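Long-range contact in aldolase (Klebsiella pneumoniae, PDB 6VOQ), which belongs to the class II aldolase and adducin family, forms a four-chain assembly and binds a zinc ion: residues A[106-118]-A[124-136]. Residues are numbered along the deposited sequence; the frame is centred on the assembly and turned at random.
Sequences LQGLDPHNCIRPF and MRVGDVPVVPYYR
At the outer edge of the central sheet of this class II aldolase/adducin domain, the loop after helix 98-104 pairs through Pro111 and Cys114 with the border strand 131-132 and the residues leading into it. Two backbone bonds define the pairing. Val131 N donates to Pro111 O at 2.8 Å, lying 36° out of the carbonyl plane, and Cys114 N reaches Val129 O at 3.0 Å with a straighter C=O...donor angle of 152°. Because Pro130 and Val132 bond instead to Leu157 of the neighbouring strand, the chain from Val129 to Val132 is gripped on both flanks, and the loop covers an edge that is outermost within the chain.

An Asx turn, His112 N to Asp110 OD1 at 3.1 Å, runs from Asp110 to His112 and overlaps the Pro111 end of the pairing; the carboxylate oxygen is approached from above its plane, and Asn113 N also bonds to Asp110 O.

The apolar part of the contact centres on Val131 CG2. With CG2 anti to its carbonyl carbon, Val131 places that methyl 3.5 Å from Cys114 CB, while the Leu109 side chain crosses that of Val131 at about a right angle, its CD1 4.0 Å from the same CG2. Ile115 CD1 approaches Val129 CG2 more loosely, and the Ile115 side chain also packs on Leu180 and Thr183 of helix 170-190.

At Asp128 the contact becomes polar. The Asn113 amide stacks face to face on the Asp128 carboxylate, their planes 4° apart, with Asn113 CG 3.6 Å from Asp128 CG. Beside this stack one water donates to both His112 O and Asp128 OD2, 2.9 Å from each.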
# COMPACT_ATOMS: atom_id res chain seq x y z
N LEU A 106 -21.77 -6.08 0.18
CA LEU A 106 -22.60 -5.58 1.26
C LEU A 106 -24.08 -5.88 0.99
O LEU A 106 -24.53 -5.98 -0.16
CB LEU A 106 -22.39 -4.08 1.45
CG LEU A 106 -21.08 -3.72 2.16
CD1 LEU A 106 -20.97 -2.22 2.46
CD2 LEU A 106 -20.94 -4.53 3.41
N GLN A 107 -24.82 -6.02 2.06
CA GLN A 107 -26.27 -6.16 2.00
C GLN A 107 -26.91 -4.78 1.99
O GLN A 107 -26.35 -3.81 2.51
CB GLN A 107 -26.77 -6.99 3.18
CG GLN A 107 -28.19 -7.43 3.07
CD GLN A 107 -28.39 -8.43 1.95
OE1 GLN A 107 -28.85 -8.09 0.87
NE2 GLN A 107 -28.04 -9.68 2.22
N GLY A 108 -28.07 -4.68 1.34
CA GLY A 108 -28.82 -3.44 1.35
C GLY A 108 -28.30 -2.34 0.46
O GLY A 108 -28.66 -1.18 0.66
N LEU A 109 -27.48 -2.65 -0.53
CA LEU A 109 -27.03 -1.64 -1.48
C LEU A 109 -28.20 -1.11 -2.30
O LEU A 109 -29.10 -1.86 -2.70
CB LEU A 109 -25.99 -2.22 -2.43
CG LEU A 109 -24.61 -2.59 -1.92
CD1 LEU A 109 -23.83 -3.09 -3.11
CD2 LEU A 109 -23.91 -1.38 -1.27
N ASP A 110 -28.19 0.18 -2.56
CA ASP A 110 -29.14 0.75 -3.52
C ASP A 110 -28.82 0.20 -4.91
O ASP A 110 -27.76 0.52 -5.46
CB ASP A 110 -29.04 2.27 -3.50
CG ASP A 110 -30.15 2.95 -4.28
OD1 ASP A 110 -30.72 2.33 -5.21
OD2 ASP A 110 -30.44 4.13 -3.97
N PRO A 111 -29.69 -0.62 -5.50
CA PRO A 111 -29.33 -1.26 -6.78
C PRO A 111 -29.25 -0.29 -7.95
O PRO A 111 -28.70 -0.66 -9.00
CB PRO A 111 -30.45 -2.28 -6.99
CG PRO A 111 -31.63 -1.68 -6.27
CD PRO A 111 -31.06 -0.95 -5.08
N HIS A 112 -29.79 0.92 -7.82
CA HIS A 112 -29.71 1.90 -8.89
C HIS A 112 -28.57 2.89 -8.72
O HIS A 112 -28.18 3.54 -9.69
CB HIS A 112 -31.01 2.70 -9.01
CG HIS A 112 -32.25 1.87 -9.03
ND1 HIS A 112 -32.70 1.25 -10.18
CD2 HIS A 112 -33.16 1.60 -8.07
CE1 HIS A 112 -33.83 0.61 -9.91
NE2 HIS A 112 -34.13 0.81 -8.64
N ASN A 113 -28.04 3.02 -7.51
CA ASN A 113 -27.04 4.06 -7.23
C ASN A 113 -26.40 3.69 -5.89
O ASN A 113 -26.85 4.12 -4.84
CB ASN A 113 -27.68 5.43 -7.20
CG ASN A 113 -26.69 6.53 -6.85
OD1 ASN A 113 -25.48 6.38 -7.05
ND2 ASN A 113 -27.21 7.64 -6.33
N CYS A 114 -25.34 2.89 -5.96
CA CYS A 114 -24.76 2.32 -4.75
C CYS A 114 -23.75 3.22 -4.08
O CYS A 114 -23.32 2.92 -2.97
CB CYS A 114 -24.09 0.99 -5.08
SG CYS A 114 -22.66 1.18 -6.11
N ILE A 115 -23.35 4.32 -4.71
CA ILE A 115 -22.40 5.25 -4.12
C ILE A 115 -23.13 6.55 -3.84
O ILE A 115 -23.47 7.30 -4.75
CB ILE A 115 -21.18 5.46 -5.03
CG1 ILE A 115 -20.60 4.10 -5.42
CG2 ILE A 115 -20.14 6.26 -4.29
CD1 ILE A 115 -19.27 4.18 -6.07
N ARG A 116 -23.36 6.83 -2.57
CA ARG A 116 -23.92 8.09 -2.12
C ARG A 116 -22.84 9.16 -2.09
O ARG A 116 -21.92 9.09 -1.27
CB ARG A 116 -24.53 7.91 -0.73
CG ARG A 116 -25.35 9.08 -0.24
CD ARG A 116 -26.01 8.64 1.04
NE ARG A 116 -26.54 9.74 1.84
CZ ARG A 116 -26.79 9.63 3.14
NH1 ARG A 116 -26.52 8.49 3.77
NH2 ARG A 116 -27.29 10.66 3.80
N PRO A 117 -22.93 10.18 -2.95
CA PRO A 117 -21.76 11.03 -3.20
C PRO A 117 -21.45 12.00 -2.06
O PRO A 117 -22.32 12.73 -1.58
CB PRO A 117 -22.14 11.78 -4.49
CG PRO A 117 -23.63 11.78 -4.50
CD PRO A 117 -24.05 10.49 -3.85
N PHE A 118 -20.18 11.98 -1.63
CA PHE A 118 -19.60 12.97 -0.74
C PHE A 118 -18.39 13.66 -1.36
O PHE A 118 -17.73 14.44 -0.67
CB PHE A 118 -19.17 12.33 0.59
CG PHE A 118 -18.41 11.05 0.43
CD1 PHE A 118 -17.05 11.06 0.14
CD2 PHE A 118 -19.06 9.83 0.54
CE1 PHE A 118 -16.35 9.87 -0.03
CE2 PHE A 118 -18.37 8.64 0.37
CZ PHE A 118 -17.01 8.66 0.08
N MET A 124 -19.27 13.68 -11.67
CA MET A 124 -18.94 14.39 -12.89
C MET A 124 -18.56 13.42 -13.99
O MET A 124 -19.00 13.56 -15.13
CB MET A 124 -17.80 15.38 -12.64
CG MET A 124 -18.14 16.45 -11.63
SD MET A 124 -16.72 17.48 -11.21
CE MET A 124 -16.40 18.22 -12.80
N ARG A 125 -17.73 12.43 -13.66
CA ARG A 125 -17.11 11.61 -14.68
C ARG A 125 -17.81 10.28 -14.90
O ARG A 125 -17.69 9.71 -15.98
CB ARG A 125 -15.64 11.37 -14.34
CG ARG A 125 -14.91 12.66 -13.98
CD ARG A 125 -13.58 12.40 -13.30
NE ARG A 125 -12.57 11.96 -14.26
CZ ARG A 125 -12.11 10.72 -14.32
NH1 ARG A 125 -12.56 9.81 -13.48
NH2 ARG A 125 -11.19 10.40 -15.23
N VAL A 126 -18.55 9.78 -13.91
CA VAL A 126 -19.12 8.45 -14.05
C VAL A 126 -20.63 8.53 -13.98
O VAL A 126 -21.33 8.03 -14.87
CB VAL A 126 -18.55 7.48 -12.98
CG1 VAL A 126 -19.04 6.08 -13.24
CG2 VAL A 126 -17.03 7.51 -13.00
N GLY A 127 -21.15 9.16 -12.94
CA GLY A 127 -22.57 9.17 -12.67
C GLY A 127 -22.96 8.07 -11.69
O GLY A 127 -22.13 7.56 -10.94
N ASP A 128 -24.24 7.70 -11.73
CA ASP A 128 -24.72 6.66 -10.83
C ASP A 128 -24.13 5.31 -11.20
O ASP A 128 -23.81 5.05 -12.36
CB ASP A 128 -26.25 6.57 -10.88
CG ASP A 128 -26.93 7.76 -10.22
OD1 ASP A 128 -26.22 8.71 -9.82
OD2 ASP A 128 -28.17 7.76 -10.13
N VAL A 129 -24.02 4.45 -10.20
CA VAL A 129 -23.46 3.12 -10.36
C VAL A 129 -24.49 2.07 -9.95
O VAL A 129 -24.73 1.88 -8.75
CB VAL A 129 -22.16 2.96 -9.56
CG1 VAL A 129 -21.58 1.59 -9.80
CG2 VAL A 129 -21.15 4.06 -9.96
N PRO A 130 -25.11 1.37 -10.89
CA PRO A 130 -26.07 0.32 -10.54
C PRO A 130 -25.36 -0.94 -10.05
O PRO A 130 -24.15 -1.13 -10.19
CB PRO A 130 -26.80 0.06 -11.85
CG PRO A 130 -25.79 0.38 -12.89
CD PRO A 130 -24.98 1.52 -12.35
N VAL A 131 -26.16 -1.83 -9.46
CA VAL A 131 -25.65 -3.07 -8.88
C VAL A 131 -26.30 -4.23 -9.61
O VAL A 131 -27.53 -4.27 -9.77
CB VAL A 131 -25.93 -3.14 -7.37
CG1 VAL A 131 -25.42 -4.46 -6.82
CG2 VAL A 131 -25.26 -1.96 -6.66
N VAL A 132 -25.47 -5.15 -10.08
CA VAL A 132 -25.96 -6.37 -10.71
C VAL A 132 -25.99 -7.44 -9.63
O VAL A 132 -25.02 -7.56 -8.88
CB VAL A 132 -25.07 -6.79 -11.90
CG1 VAL A 132 -25.50 -8.17 -12.39
CG2 VAL A 132 -25.13 -5.74 -13.00
N PRO A 133 -27.08 -8.19 -9.49
CA PRO A 133 -27.11 -9.28 -8.51
C PRO A 133 -25.97 -10.27 -8.74
O PRO A 133 -25.38 -10.35 -9.82
CB PRO A 133 -28.48 -9.93 -8.73
CG PRO A 133 -29.31 -8.86 -9.33
CD PRO A 133 -28.38 -8.03 -10.17
N TYR A 134 -25.64 -10.99 -7.67
CA TYR A 134 -24.62 -12.02 -7.79
C TYR A 134 -25.17 -13.20 -8.57
O TYR A 134 -26.30 -13.64 -8.34
CB TYR A 134 -24.14 -12.51 -6.42
CG TYR A 134 -23.32 -13.77 -6.59
CD1 TYR A 134 -22.01 -13.70 -7.05
CD2 TYR A 134 -23.88 -15.03 -6.37
CE1 TYR A 134 -21.26 -14.84 -7.25
CE2 TYR A 134 -23.13 -16.18 -6.58
CZ TYR A 134 -21.82 -16.07 -7.01
OH TYR A 134 -21.06 -17.20 -7.22
N TYR A 135 -24.35 -13.71 -9.48
CA TYR A 135 -24.63 -14.94 -10.21
C TYR A 135 -23.33 -15.71 -10.35
O TYR A 135 -22.25 -15.12 -10.43
CB TYR A 135 -25.20 -14.67 -11.61
CG TYR A 135 -26.51 -13.92 -11.63
CD1 TYR A 135 -27.68 -14.52 -11.19
CD2 TYR A 135 -26.58 -12.62 -12.14
CE1 TYR A 135 -28.88 -13.84 -11.22
CE2 TYR A 135 -27.78 -11.93 -12.18
CZ TYR A 135 -28.93 -12.55 -11.72
OH TYR A 135 -30.13 -11.88 -11.76
N ARG A 136 -23.45 -17.03 -10.42
CA ARG A 136 -22.30 -17.89 -10.65
C ARG A 136 -21.46 -17.33 -11.80
O ARG A 136 -22.01 -16.90 -12.82
CB ARG A 136 -22.77 -19.31 -10.98
CG ARG A 136 -21.70 -20.36 -10.85
CD ARG A 136 -21.77 -21.33 -12.00
NE ARG A 136 -21.22 -22.64 -11.67
CZ ARG A 136 -19.92 -22.91 -11.64
NH1 ARG A 136 -19.03 -21.97 -11.93
NH2 ARG A 136 -19.51 -24.13 -11.34
O HOH W 1 -29.80 5.57 -11.06